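Side-chain contacts in putative ATPase, AAA family (Prochlorococcus marinus subsp. pastoris str. CCMP1986, PDB 3CTD), which probably acts as a DNA-dependent ATPase of the RarA/MGS1/WRNIP1 subfamily in cellular responses to stalled DNA replication, and is represented here by its C-terminal part: residues D37-F42 with F72-I77; I77-D82 with L118-S123; C98-R103 with L110-Q115. The protein carries 1 engineered substitution. One frame throughout, in Å; residues are numbered along the deposited sequence.

Contact 1: residues D37-F42 with F72-I77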
ATOM      1  N   ASP B  37       0.239 -28.435  15.037  1.00 53.23           N
ATOM      2  CA  ASP B  37      -1.215 -28.663  14.820  1.00 51.16           C
ATOM      3  C   ASP B  37      -2.096 -27.415  15.049  1.00 47.20           C
ATOM      4  O   ASP B  37      -3.124 -27.208  14.379  1.00 45.89           O
ATOM      5  CB  ASP B  37      -1.732 -29.796  15.713  1.00 56.64           C
ATOM      6  CG  ASP B  37      -1.145 -31.156  15.348  1.00 62.68           C
ATOM      7  OD1 ASP B  37      -0.773 -31.354  14.172  1.00 65.77           O
ATOM      8  OD2 ASP B  37      -1.071 -32.029  16.238  1.00 64.71           O
ATOM      9  N   VAL B  38      -1.717 -26.621  16.045  1.00 41.84           N
ATOM     10  CA  VAL B  38      -2.418 -25.391  16.372  1.00 41.92           C
ATOM     11  C   VAL B  38      -2.284 -24.421  15.191  1.00 43.38           C
ATOM     12  O   VAL B  38      -3.290 -23.995  14.616  1.00 41.51           O
ATOM     13  CB  VAL B  38      -1.918 -24.784  17.747  1.00 41.15           C
ATOM     14  CG1 VAL B  38      -2.599 -23.457  18.043  1.00 39.51           C
ATOM     15  CG2 VAL B  38      -2.179 -25.793  18.918  1.00 32.70           C
ATOM     16  N   ILE B  39      -1.050 -24.143  14.769  1.00 45.77           N
ATOM     17  CA  ILE B  39      -0.838 -23.280  13.599  1.00 45.76           C
ATOM     18  C   ILE B  39      -1.596 -23.810  12.374  1.00 44.24           C
ATOM     19  O   ILE B  39      -2.160 -23.029  11.594  1.00 44.84           O
ATOM     20  CB  ILE B  39       0.662 -23.021  13.289  1.00 50.11           C
ATOM     21  CG1 ILE B  39       0.830 -21.786  12.375  1.00 53.44           C
ATOM     22  CG2 ILE B  39       1.318 -24.235  12.648  1.00 51.29           C
ATOM     23  CD1 ILE B  39       1.283 -20.515  13.064  1.00 49.65           C
ATOM     24  N   SER B  40      -1.665 -25.127  12.236  1.00 39.21           N
ATOM     25  CA  SER B  40      -2.463 -25.732  11.168  1.00 37.19           C
ATOM     26  C   SER B  40      -3.958 -25.381  11.290  1.00 36.25           C
ATOM     27  O   SER B  40      -4.614 -24.941  10.328  1.00 39.57           O
ATOM     28  CB  SER B  40      -2.219 -27.252  11.129  1.00 38.30           C
ATOM     29  OG  SER B  40      -3.263 -27.927  10.458  1.00 43.69           O
ATOM     30  N   ALA B  41      -4.510 -25.527  12.475  1.00 34.61           N
ATOM     31  CA  ALA B  41      -5.927 -25.166  12.666  1.00 36.77           C
ATOM     32  C   ALA B  41      -6.244 -23.646  12.393  1.00 36.04           C
ATOM     33  O   ALA B  41      -7.330 -23.264  11.882  1.00 37.63           O
ATOM     34  CB  ALA B  41      -6.381 -25.603  14.065  1.00 31.58           C
ATOM     35  N   PHE B  42      -5.277 -22.806  12.737  1.00 31.85           N
ATOM     36  CA  PHE B  42      -5.279 -21.358  12.466  1.00 33.11           C
ATOM     37  C   PHE B  42      -5.366 -21.054  10.959  1.00 32.21           C
ATOM     38  O   PHE B  42      -6.276 -20.394  10.489  1.00 35.67           O
ATOM     39  CB  PHE B  42      -3.976 -20.769  13.069  1.00 33.49           C
ATOM     40  CG  PHE B  42      -3.785 -19.294  12.838  1.00 34.65           C
ATOM     41  CD1 PHE B  42      -4.715 -18.361  13.350  1.00 29.10           C
ATOM     42  CD2 PHE B  42      -2.638 -18.827  12.152  1.00 31.05           C
ATOM     43  CE1 PHE B  42      -4.519 -16.975  13.159  1.00 30.65           C
ATOM     44  CE2 PHE B  42      -2.444 -17.461  11.948  1.00 32.84           C
ATOM     45  CZ  PHE B  42      -3.399 -16.518  12.457  1.00 31.52           C
ATOM     46  N   PHE B  72       3.379 -14.420  11.745  1.00 31.59           N
ATOM     47  CA  PHE B  72       3.409 -13.513  10.573  1.00 35.94           C
ATOM     48  C   PHE B  72       3.946 -14.150   9.291  1.00 38.07           C
ATOM     49  O   PHE B  72       3.523 -13.767   8.208  1.00 37.32           O
ATOM     50  CB  PHE B  72       4.187 -12.225  10.849  1.00 30.43           C
ATOM     51  CG  PHE B  72       3.354 -11.162  11.447  1.00 31.67           C
ATOM     52  CD1 PHE B  72       2.222 -10.695  10.777  1.00 30.41           C
ATOM     53  CD2 PHE B  72       3.665 -10.640  12.681  1.00 24.55           C
ATOM     54  CE1 PHE B  72       1.427  -9.709  11.332  1.00 28.82           C
ATOM     55  CE2 PHE B  72       2.877  -9.658  13.216  1.00 29.61           C
ATOM     56  CZ  PHE B  72       1.748  -9.195  12.555  1.00 27.81           C
ATOM     57  N   ARG B  73       4.853 -15.117   9.418  1.00 37.61           N
ATOM     58  CA  ARG B  73       5.347 -15.846   8.233  1.00 41.78           C
ATOM     59  C   ARG B  73       4.213 -16.588   7.561  1.00 40.67           C
ATOM     60  O   ARG B  73       4.015 -16.457   6.354  1.00 44.79           O
ATOM     61  CB  ARG B  73       6.460 -16.837   8.600  1.00 44.48           C
ATOM     62  CG  ARG B  73       7.866 -16.345   8.317  1.00 46.58           C
ATOM     63  CD  ARG B  73       8.959 -17.346   8.785  1.00 51.21           C
ATOM     64  NE  ARG B  73       9.660 -16.601   9.812  1.00 57.50           N
ATOM     65  CZ  ARG B  73       9.919 -17.023  11.035  1.00 55.13           C
ATOM     66  NH1 ARG B  73       9.614 -18.282  11.398  1.00 51.77           N
ATOM     67  NH2 ARG B  73      10.516 -16.166  11.864  1.00 52.01           N
ATOM     68  N   ARG B  74       3.470 -17.343   8.361  1.00 37.25           N
ATOM     69  CA  ARG B  74       2.338 -18.093   7.876  1.00 36.68           C
ATOM     70  C   ARG B  74       1.217 -17.223   7.386  1.00 34.72           C
ATOM     71  O   ARG B  74       0.548 -17.586   6.444  1.00 38.58           O
ATOM     72  CB  ARG B  74       1.825 -19.073   8.934  1.00 37.54           C
ATOM     73  CG  ARG B  74       2.770 -20.237   9.169  1.00 43.87           C
ATOM     74  CD  ARG B  74       2.970 -21.214   7.957  1.00 52.07           C
ATOM     75  NE  ARG B  74       4.091 -22.127   8.256  1.00 67.35           N
ATOM     76  CZ  ARG B  74       3.994 -23.316   8.897  1.00 69.90           C
ATOM     77  NH1 ARG B  74       2.802 -23.791   9.293  1.00 66.71           N
ATOM     78  NH2 ARG B  74       5.098 -24.040   9.143  1.00 67.60           N
ATOM     79  N   LEU B  75       1.011 -16.069   8.007  1.00 33.04           N
ATOM     80  CA  LEU B  75       0.049 -15.123   7.492  1.00 29.04           C
ATOM     81  C   LEU B  75       0.517 -14.525   6.134  1.00 30.70           C
ATOM     82  O   LEU B  75      -0.305 -14.329   5.224  1.00 33.48           O
ATOM     83  CB  LEU B  75      -0.206 -14.012   8.502  1.00 27.04           C
ATOM     84  CG  LEU B  75      -0.971 -14.310   9.799  1.00 25.09           C
ATOM     85  CD1 LEU B  75      -0.921 -13.054  10.657  1.00 18.64           C
ATOM     86  CD2 LEU B  75      -2.402 -14.601   9.445  1.00 21.02           C
ATOM     87  N   LEU B  76       1.816 -14.255   5.976  1.00 27.85           N
ATOM     88  CA  LEU B  76       2.300 -13.697   4.718  1.00 31.81           C
ATOM     89  C   LEU B  76       2.106 -14.748   3.628  1.00 34.51           C
ATOM     90  O   LEU B  76       1.504 -14.467   2.584  1.00 33.43           O
ATOM     91  CB  LEU B  76       3.757 -13.248   4.783  1.00 32.63           C
ATOM     92  CG  LEU B  76       4.083 -11.952   5.560  1.00 36.42           C
ATOM     93  CD1 LEU B  76       5.597 -11.904   5.907  1.00 32.21           C
ATOM     94  CD2 LEU B  76       3.640 -10.660   4.855  1.00 35.08           C
ATOM     95  N   ILE B  77       2.588 -15.962   3.894  1.00 32.53           N
ATOM     96  CA  ILE B  77       2.344 -17.113   3.021  1.00 32.77           C
ATOM     97  C   ILE B  77       0.880 -17.309   2.629  1.00 34.24           C
ATOM     98  O   ILE B  77       0.552 -17.434   1.459  1.00 35.60           O
ATOM     99  CB  ILE B  77       2.856 -18.410   3.670  1.00 35.02           C
ATOM    100  CG1 ILE B  77       4.371 -18.286   3.939  1.00 38.19           C
ATOM    101  CG2 ILE B  77       2.496 -19.632   2.812  1.00 31.83           C
ATOM    102  CD1 ILE B  77       4.985 -19.524   4.654  1.00 34.85           C
TER
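I39 and F42 of helix 36-47 pack against R74 and L75 of helix 68-83 in a mainly apolar helix-to-helix contact within the helical bundle of the C-terminal part of this RarA-family protein. The helices stand well apart, their nearest CA atoms, those of I39 and R74, being 8.4 Å from one another, so the junction depends on long side chains. I39 and F42 lie three residues apart, which puts both on the same side of their helix, and both CB atoms point toward segment 72-77. F42 carries CG anti to its backbone N (chi1 178°), and this sends the ring outward until its far end reaches L75. There, CZ of F42 lies 3.7 Å from CD2 of L75, with CE2 close behind, and the two side chains cross at about a right angle. Large apolar groups suit this place because the pair is buried: M61 of helix 51-63 also touches both I39 and F42, while S117 of helix 110-121 touches both F42 and L75. On the partly exposed flank a long, flexible arginine is suitable, since its aliphatic part can pack beside an isoleucine: CG of R74 lies 4.1 Å from CG1 of I39. Further out the R74 chain bends at chi2 (-65°), which brings the guanidinium back beside I39 as well. This is van der Waals packing without a hydrogen bond, and the nearest approach of I39 to R74, 3.7 Å, is from the branch methyl CG2 of I39 to NH1 of R74.

Contact 2: residues I77-D82 with L118-S123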
ATOM      1  N   ILE B  77       2.588 -15.962   3.894  1.00 32.53           N
ATOM      2  CA  ILE B  77       2.344 -17.113   3.021  1.00 32.77           C
ATOM      3  C   ILE B  77       0.880 -17.309   2.629  1.00 34.24           C
ATOM      4  O   ILE B  77       0.552 -17.434   1.459  1.00 35.60           O
ATOM      5  CB  ILE B  77       2.856 -18.410   3.670  1.00 35.02           C
ATOM      6  CG1 ILE B  77       4.371 -18.286   3.939  1.00 38.19           C
ATOM      7  CG2 ILE B  77       2.496 -19.632   2.812  1.00 31.83           C
ATOM      8  CD1 ILE B  77       4.985 -19.524   4.654  1.00 34.85           C
ATOM      9  N   SER B  78      -0.004 -17.375   3.613  1.00 33.19           N
ATOM     10  CA  SER B  78      -1.400 -17.597   3.345  1.00 31.86           C
ATOM     11  C   SER B  78      -2.012 -16.428   2.517  1.00 31.28           C
ATOM     12  O   SER B  78      -2.885 -16.632   1.660  1.00 32.01           O
ATOM     13  CB  SER B  78      -2.135 -17.852   4.661  1.00 30.00           C
ATOM     14  OG  SER B  78      -3.445 -17.367   4.521  1.00 36.26           O
ATOM     15  N   ALA B  79      -1.521 -15.216   2.711  1.00 28.80           N
ATOM     16  CA  ALA B  79      -1.960 -14.110   1.863  1.00 28.94           C
ATOM     17  C   ALA B  79      -1.702 -14.304   0.351  1.00 29.55           C
ATOM     18  O   ALA B  79      -2.365 -13.698  -0.496  1.00 27.85           O
ATOM     19  CB  ALA B  79      -1.338 -12.789   2.371  1.00 29.94           C
ATOM     20  N   CYS B  80      -0.731 -15.133  -0.007  1.00 29.84           N
ATOM     21  CA  CYS B  80      -0.477 -15.400  -1.426  1.00 31.89           C
ATOM     22  C   CYS B  80      -0.973 -16.781  -1.849  1.00 34.57           C
ATOM     23  O   CYS B  80      -1.441 -16.975  -2.982  1.00 34.11           O
ATOM     24  CB  CYS B  80       1.016 -15.213  -1.782  1.00 33.31           C
ATOM     25  SG  CYS B  80       1.502 -13.464  -1.548  1.00 37.94           S
ATOM     26  N   GLU B  81      -0.881 -17.736  -0.936  1.00 32.91           N
ATOM     27  CA  GLU B  81      -1.299 -19.072  -1.253  1.00 35.41           C
ATOM     28  C   GLU B  81      -2.819 -19.260  -1.233  1.00 36.78           C
ATOM     29  O   GLU B  81      -3.350 -19.955  -2.090  1.00 37.73           O
ATOM     30  CB  GLU B  81      -0.650 -20.058  -0.316  1.00 35.86           C
ATOM     31  CG  GLU B  81      -1.317 -21.382  -0.384  1.00 45.39           C
ATOM     32  CD  GLU B  81      -0.564 -22.488   0.338  1.00 48.67           C
ATOM     33  OE1 GLU B  81      -0.406 -23.549  -0.289  1.00 54.94           O
ATOM     34  OE2 GLU B  81      -0.139 -22.321   1.502  1.00 49.29           O
ATOM     35  N   ASP B  82      -3.519 -18.634  -0.272  1.00 40.02           N
ATOM     36  CA  ASP B  82      -4.945 -18.905  -0.034  1.00 32.97           C
ATOM     37  C   ASP B  82      -5.820 -17.732  -0.414  1.00 34.59           C
ATOM     38  O   ASP B  82      -6.961 -17.929  -0.728  1.00 37.44           O
ATOM     39  CB  ASP B  82      -5.218 -19.239   1.426  1.00 34.24           C
ATOM     40  CG  ASP B  82      -4.584 -20.540   1.870  1.00 41.00           C
ATOM     41  OD1 ASP B  82      -4.896 -21.603   1.277  1.00 39.76           O
ATOM     42  OD2 ASP B  82      -3.782 -20.501   2.842  1.00 43.15           O
ATOM     43  N   LEU B 118      -7.772 -11.577  10.967  1.00 27.93           N
ATOM     44  CA  LEU B 118      -9.183 -11.332  10.600  1.00 29.67           C
ATOM     45  C   LEU B 118      -9.344 -10.964   9.150  1.00 29.26           C
ATOM     46  O   LEU B 118     -10.278 -11.388   8.481  1.00 31.90           O
ATOM     47  CB  LEU B 118      -9.779 -10.227  11.480  1.00 28.99           C
ATOM     48  CG  LEU B 118     -10.069 -10.694  12.917  1.00 32.86           C
ATOM     49  CD1 LEU B 118     -10.293  -9.471  13.790  1.00 30.35           C
ATOM     50  CD2 LEU B 118     -11.265 -11.699  12.982  1.00 27.79           C
ATOM     51  N   TYR B 119      -8.399 -10.183   8.647  1.00 33.10           N
ATOM     52  CA  TYR B 119      -8.462  -9.681   7.274  1.00 30.21           C
ATOM     53  C   TYR B 119      -8.425 -10.821   6.237  1.00 28.71           C
ATOM     54  O   TYR B 119      -9.176 -10.813   5.266  1.00 22.94           O
ATOM     55  CB  TYR B 119      -7.291  -8.742   7.049  1.00 25.17           C
ATOM     56  CG  TYR B 119      -7.259  -8.171   5.675  1.00 27.11           C
ATOM     57  CD1 TYR B 119      -7.713  -6.902   5.409  1.00 28.51           C
ATOM     58  CD2 TYR B 119      -6.760  -8.899   4.624  1.00 31.91           C
ATOM     59  CE1 TYR B 119      -7.662  -6.360   4.091  1.00 27.88           C
ATOM     60  CE2 TYR B 119      -6.711  -8.371   3.299  1.00 32.91           C
ATOM     61  CZ  TYR B 119      -7.155  -7.107   3.045  1.00 32.71           C
ATOM     62  OH  TYR B 119      -7.085  -6.609   1.740  1.00 37.33           O
ATOM     63  N   LEU B 120      -7.498 -11.768   6.428  1.00 27.24           N
ATOM     64  CA  LEU B 120      -7.411 -12.948   5.576  1.00 26.12           C
ATOM     65  C   LEU B 120      -8.641 -13.838   5.746  1.00 30.57           C
ATOM     66  O   LEU B 120      -9.189 -14.294   4.759  1.00 35.56           O
ATOM     67  CB  LEU B 120      -6.127 -13.724   5.849  1.00 25.30           C
ATOM     68  CG  LEU B 120      -4.857 -12.942   5.531  1.00 28.06           C
ATOM     69  CD1 LEU B 120      -3.599 -13.799   5.721  1.00 23.74           C
ATOM     70  CD2 LEU B 120      -4.949 -12.386   4.105  1.00 25.04           C
ATOM     71  N   ALA B 121      -9.104 -14.061   6.982  1.00 29.41           N
ATOM     72  CA  ALA B 121     -10.283 -14.903   7.201  1.00 27.03           C
ATOM     73  C   ALA B 121     -11.508 -14.439   6.398  1.00 32.37           C
ATOM     74  O   ALA B 121     -12.258 -15.257   5.879  1.00 32.65           O
ATOM     75  CB  ALA B 121     -10.615 -14.942   8.661  1.00 30.43           C
ATOM     76  N   ILE B 122     -11.723 -13.121   6.308  1.00 30.67           N
ATOM     77  CA  ILE B 122     -12.881 -12.617   5.612  1.00 27.84           C
ATOM     78  C   ILE B 122     -12.633 -12.213   4.164  1.00 30.98           C
ATOM     79  O   ILE B 122     -13.559 -11.728   3.517  1.00 33.34           O
ATOM     80  CB  ILE B 122     -13.574 -11.453   6.393  1.00 30.34           C
ATOM     81  CG1 ILE B 122     -12.721 -10.169   6.441  1.00 26.67           C
ATOM     82  CG2 ILE B 122     -13.865 -11.889   7.818  1.00 27.36           C
ATOM     83  CD1 ILE B 122     -13.382  -9.056   7.258  1.00 22.47           C
ATOM     84  N   SER B 123     -11.417 -12.397   3.631  1.00 30.09           N
ATOM     85  CA  SER B 123     -11.187 -12.028   2.228  1.00 27.54           C
ATOM     86  C   SER B 123     -11.732 -13.103   1.332  1.00 32.16           C
ATOM     87  O   SER B 123     -11.776 -14.283   1.760  1.00 28.75           O
ATOM     88  CB  SER B 123      -9.698 -11.876   1.935  1.00 29.86           C
ATOM     89  OG  SER B 123      -9.159 -10.824   2.697  1.00 35.41           O
TER
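L120, near the end of helix 110-121, reaches across to S78 and A79 of helix 68-83. Its CB points toward segment 77-82, and CG, anti to the carbonyl carbon (chi1 -63°), carries the fork onward so that both methyls arrive at the other helix. CD1 goes to the seam between two residues: it lies 3.8 Å from OG of S78 and 3.9 Å from the backbone N of A79. CD2 takes the neighbouring place, 4.0 Å from CB of A79 and 4.1 Å from its CA, while it also lies at the edge of the Y119 ring, in the ring plane. The small residues explain the close approach, for with only a hydroxymethyl and a methyl to accommodate, the CA atoms of A79 and L120 come within 6.7 Å. A forked leucine suits its place equally well, one branch between the two small residues and the other against the A79 methyl, with I46, I83 and A90 packed around it.

The turn that follows L120 is held by polar groups. The hydroxyl of S123 donates to the carbonyl O of Y119, with OG 2.6 Å from that oxygen and tilted 32° from the carbonyl plane. K125 NZ hydrogen-bonds to the carbonyl O of L120, A121 and S123, and the Y119 ring stacks on W191 of a neighbouring subunit. With a leucine lying over a serine and an alanine, this is a buried, close packing of helix 68-83 on helix 110-121 inside the helical bundle of the MgsA-type C-terminal region.

Contact 3: residues C98-R103 with L110-Q115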
ATOM      1  N   CYS B  98       2.742  -6.753   9.961  1.00 33.09           N
ATOM      2  CA  CYS B  98       4.053  -7.242  10.393  1.00 36.23           C
ATOM      3  C   CYS B  98       5.006  -6.059  10.715  1.00 36.53           C
ATOM      4  O   CYS B  98       5.560  -5.970  11.818  1.00 32.60           O
ATOM      5  CB  CYS B  98       4.621  -8.235   9.360  1.00 38.45           C
ATOM      6  SG  CYS B  98       6.261  -8.949   9.759  1.00 46.76           S
ATOM      7  N   ASP B  99       5.149  -5.112   9.799  1.00 36.28           N
ATOM      8  CA  ASP B  99       5.951  -3.935  10.122  1.00 38.35           C
ATOM      9  C   ASP B  99       5.420  -3.157  11.327  1.00 39.62           C
ATOM     10  O   ASP B  99       6.198  -2.587  12.117  1.00 42.07           O
ATOM     11  CB  ASP B  99       6.076  -2.982   8.937  1.00 36.73           C
ATOM     12  CG  ASP B  99       6.806  -3.579   7.818  1.00 38.35           C
ATOM     13  OD1 ASP B  99       7.531  -4.552   8.026  1.00 40.16           O
ATOM     14  OD2 ASP B  99       6.643  -3.101   6.698  1.00 46.72           O
ATOM     15  N   ALA B 100       4.103  -3.080  11.478  1.00 36.99           N
ATOM     16  CA  ALA B 100       3.589  -2.330  12.612  1.00 33.09           C
ATOM     17  C   ALA B 100       3.998  -3.071  13.896  1.00 34.77           C
ATOM     18  O   ALA B 100       4.521  -2.467  14.828  1.00 34.78           O
ATOM     19  CB  ALA B 100       2.125  -2.153  12.505  1.00 33.66           C
ATOM     20  N   PHE B 101       3.881  -4.390  13.898  1.00 35.49           N
ATOM     21  CA  PHE B 101       4.280  -5.161  15.058  1.00 37.59           C
ATOM     22  C   PHE B 101       5.772  -4.953  15.414  1.00 41.82           C
ATOM     23  O   PHE B 101       6.087  -4.765  16.604  1.00 42.77           O
ATOM     24  CB  PHE B 101       3.910  -6.652  14.895  1.00 38.80           C
ATOM     25  CG  PHE B 101       4.172  -7.471  16.131  1.00 41.71           C
ATOM     26  CD1 PHE B 101       3.138  -7.776  17.012  1.00 41.25           C
ATOM     27  CD2 PHE B 101       5.471  -7.888  16.446  1.00 37.21           C
ATOM     28  CE1 PHE B 101       3.381  -8.516  18.178  1.00 42.70           C
ATOM     29  CE2 PHE B 101       5.724  -8.607  17.597  1.00 38.96           C
ATOM     30  CZ  PHE B 101       4.679  -8.924  18.480  1.00 43.43           C
ATOM     31  N   ASP B 102       6.679  -4.992  14.424  1.00 40.32           N
ATOM     32  CA  ASP B 102       8.106  -4.676  14.681  1.00 39.88           C
ATOM     33  C   ASP B 102       8.289  -3.316  15.351  1.00 36.52           C
ATOM     34  O   ASP B 102       9.096  -3.165  16.252  1.00 37.78           O
ATOM     35  CB  ASP B 102       9.043  -4.886  13.448  1.00 43.40           C
ATOM     36  CG  ASP B 102       9.270  -6.422  13.124  1.00 55.54           C
ATOM     37  OD1 ASP B 102       9.139  -7.274  14.057  1.00 59.29           O
ATOM     38  OD2 ASP B 102       9.549  -6.812  11.950  1.00 55.41           O
ATOM     39  N   ARG B 103       7.505  -2.327  14.971  1.00 36.65           N
ATOM     40  CA  ARG B 103       7.650  -1.029  15.616  1.00 34.61           C
ATOM     41  C   ARG B 103       7.061  -0.991  17.014  1.00 38.00           C
ATOM     42  O   ARG B 103       7.547  -0.230  17.843  1.00 43.65           O
ATOM     43  CB  ARG B 103       7.054   0.106  14.766  1.00 32.59           C
ATOM     44  N   LEU B 110      -0.461  -7.195  19.649  1.00 33.11           N
ATOM     45  CA  LEU B 110      -1.525  -8.204  19.520  1.00 37.72           C
ATOM     46  C   LEU B 110      -2.697  -7.818  18.538  1.00 37.50           C
ATOM     47  O   LEU B 110      -3.255  -8.680  17.853  1.00 30.47           O
ATOM     48  CB  LEU B 110      -2.046  -8.607  20.915  1.00 39.87           C
ATOM     49  CG  LEU B 110      -3.085  -9.713  20.902  1.00 41.71           C
ATOM     50  CD1 LEU B 110      -2.520 -11.035  20.277  1.00 34.98           C
ATOM     51  CD2 LEU B 110      -3.651  -9.913  22.289  1.00 41.68           C
ATOM     52  N   PHE B 111      -3.026  -6.526  18.448  1.00 37.97           N
ATOM     53  CA  PHE B 111      -4.040  -6.024  17.527  1.00 38.19           C
ATOM     54  C   PHE B 111      -3.638  -6.131  16.033  1.00 35.06           C
ATOM     55  O   PHE B 111      -4.496  -6.212  15.148  1.00 30.38           O
ATOM     56  CB  PHE B 111      -4.305  -4.544  17.822  1.00 44.62           C
ATOM     57  CG  PHE B 111      -5.001  -4.258  19.154  1.00 57.90           C
ATOM     58  CD1 PHE B 111      -6.282  -3.672  19.172  1.00 59.95           C
ATOM     59  CD2 PHE B 111      -4.362  -4.497  20.384  1.00 60.26           C
ATOM     60  CE1 PHE B 111      -6.935  -3.370  20.396  1.00 61.46           C
ATOM     61  CE2 PHE B 111      -4.995  -4.202  21.612  1.00 61.28           C
ATOM     62  CZ  PHE B 111      -6.285  -3.629  21.616  1.00 63.28           C
ATOM     63  N   PHE B 112      -2.342  -6.027  15.744  1.00 32.56           N
ATOM     64  CA  PHE B 112      -1.863  -6.152  14.355  1.00 31.83           C
ATOM     65  C   PHE B 112      -1.903  -7.630  13.964  1.00 29.63           C
ATOM     66  O   PHE B 112      -2.277  -7.938  12.841  1.00 29.64           O
ATOM     67  CB  PHE B 112      -0.474  -5.520  14.143  1.00 29.03           C
ATOM     68  CG  PHE B 112      -0.446  -4.093  14.487  1.00 27.35           C
ATOM     69  CD1 PHE B 112      -1.096  -3.160  13.683  1.00 29.13           C
ATOM     70  CD2 PHE B 112       0.153  -3.669  15.648  1.00 31.54           C
ATOM     71  CE1 PHE B 112      -1.118  -1.800  14.030  1.00 31.13           C
ATOM     72  CE2 PHE B 112       0.147  -2.309  16.020  1.00 32.47           C
ATOM     73  CZ  PHE B 112      -0.483  -1.378  15.205  1.00 33.77           C
ATOM     74  N   LEU B 113      -1.611  -8.545  14.903  1.00 26.49           N
ATOM     75  CA  LEU B 113      -1.803  -9.974  14.617  1.00 25.53           C
ATOM     76  C   LEU B 113      -3.268 -10.226  14.300  1.00 27.64           C
ATOM     77  O   LEU B 113      -3.638 -10.846  13.279  1.00 25.99           O
ATOM     78  CB  LEU B 113      -1.328 -10.833  15.790  1.00 25.50           C
ATOM     79  CG  LEU B 113       0.208 -11.006  15.944  1.00 28.16           C
ATOM     80  CD1 LEU B 113       0.671 -11.490  17.371  1.00 27.64           C
ATOM     81  CD2 LEU B 113       0.844 -11.878  14.830  1.00 27.74           C
ATOM     82  N   SER B 114      -4.112  -9.708  15.175  1.00 28.54           N
ATOM     83  CA  SER B 114      -5.538  -9.797  15.002  1.00 28.81           C
ATOM     84  C   SER B 114      -6.062  -9.158  13.703  1.00 30.69           C
ATOM     85  O   SER B 114      -6.778  -9.834  12.963  1.00 31.27           O
ATOM     86  CB  SER B 114      -6.215  -9.233  16.233  1.00 27.85           C
ATOM     87  OG  SER B 114      -7.569  -9.145  15.981  1.00 29.10           O
ATOM     88  N   GLN B 115      -5.712  -7.899  13.392  1.00 30.34           N
ATOM     89  CA  GLN B 115      -6.103  -7.309  12.081  1.00 27.87           C
ATOM     90  C   GLN B 115      -5.711  -8.181  10.874  1.00 30.32           C
ATOM     91  O   GLN B 115      -6.520  -8.436   9.961  1.00 26.33           O
ATOM     92  CB  GLN B 115      -5.487  -5.933  11.879  1.00 26.16           C
ATOM     93  CG  GLN B 115      -5.668  -5.396  10.479  1.00 32.52           C
ATOM     94  CD  GLN B 115      -5.839  -3.875  10.435  1.00 37.55           C
ATOM     95  OE1 GLN B 115      -5.997  -3.251  11.469  1.00 40.98           O
ATOM     96  NE2 GLN B 115      -5.769  -3.276   9.240  1.00 34.58           N
TER
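The methyl of A100 sits over one face of the F112 ring, making a CH-pi contact in which CB of A100 lies 3.5 Å from the ring centroid and only 11° off the ring normal. CB is nearly equidistant from all six ring carbons, the nearest being CD1 and CE1 of F112 at 3.6 Å. Alanine suits the spot because its single methyl, pointing toward the other helix, can rest on the flat ring with no longer chain to hold it off. A second pair flanks this one: CE1 of F101 meets CD1 of L113 at 4.1 Å, the two side chains crossing obliquely. With chi1 at -174° the F101 ring is swung beside the carbonyl carbon, which carries CE1 to that methyl and turns the ring edge to the backbone N of L110. Replacing F112 by an alanine would probably strip A100 of the aromatic face its methyl rests on and open a gap between the two helices.

In the next shell, F106, in the turn joining the helices, meets the F101 ring edge-to-face. C80 of a neighbouring subunit packs on F112, so this ring serves both the fold and the assembly. The two segments run almost exactly antiparallel, at 173° with axes 8.7 Å apart, and helices 90-104 and 110-121 thus form a helical hairpin. Helix 68-83 lies against both arms, with P68 touching F101 and I71 touching L113, while helix 51-63 adds V62 on L110 and L55 on S114.

The three contacts tie four helices of one helical bundle together. Contact 1 comes first along the chain, and contact 3 is nested inside the loop that contact 2 closes. Helix 68-83 is shared by contacts 1 and 2, whose centres lie about 10 Å apart and which meet where O of L75 approaches CD1 of L120 at 3.4 Å. Helix 110-121 is shared by contacts 2 and 3. Contact 3 lies about 15 Å from each of the others by centres, and F72 bridges contacts 1 and 3 by packing on C98, F101 and L113. Neighbouring subunits touch all three regions, so the same helices build the domain and its four-chain assembly.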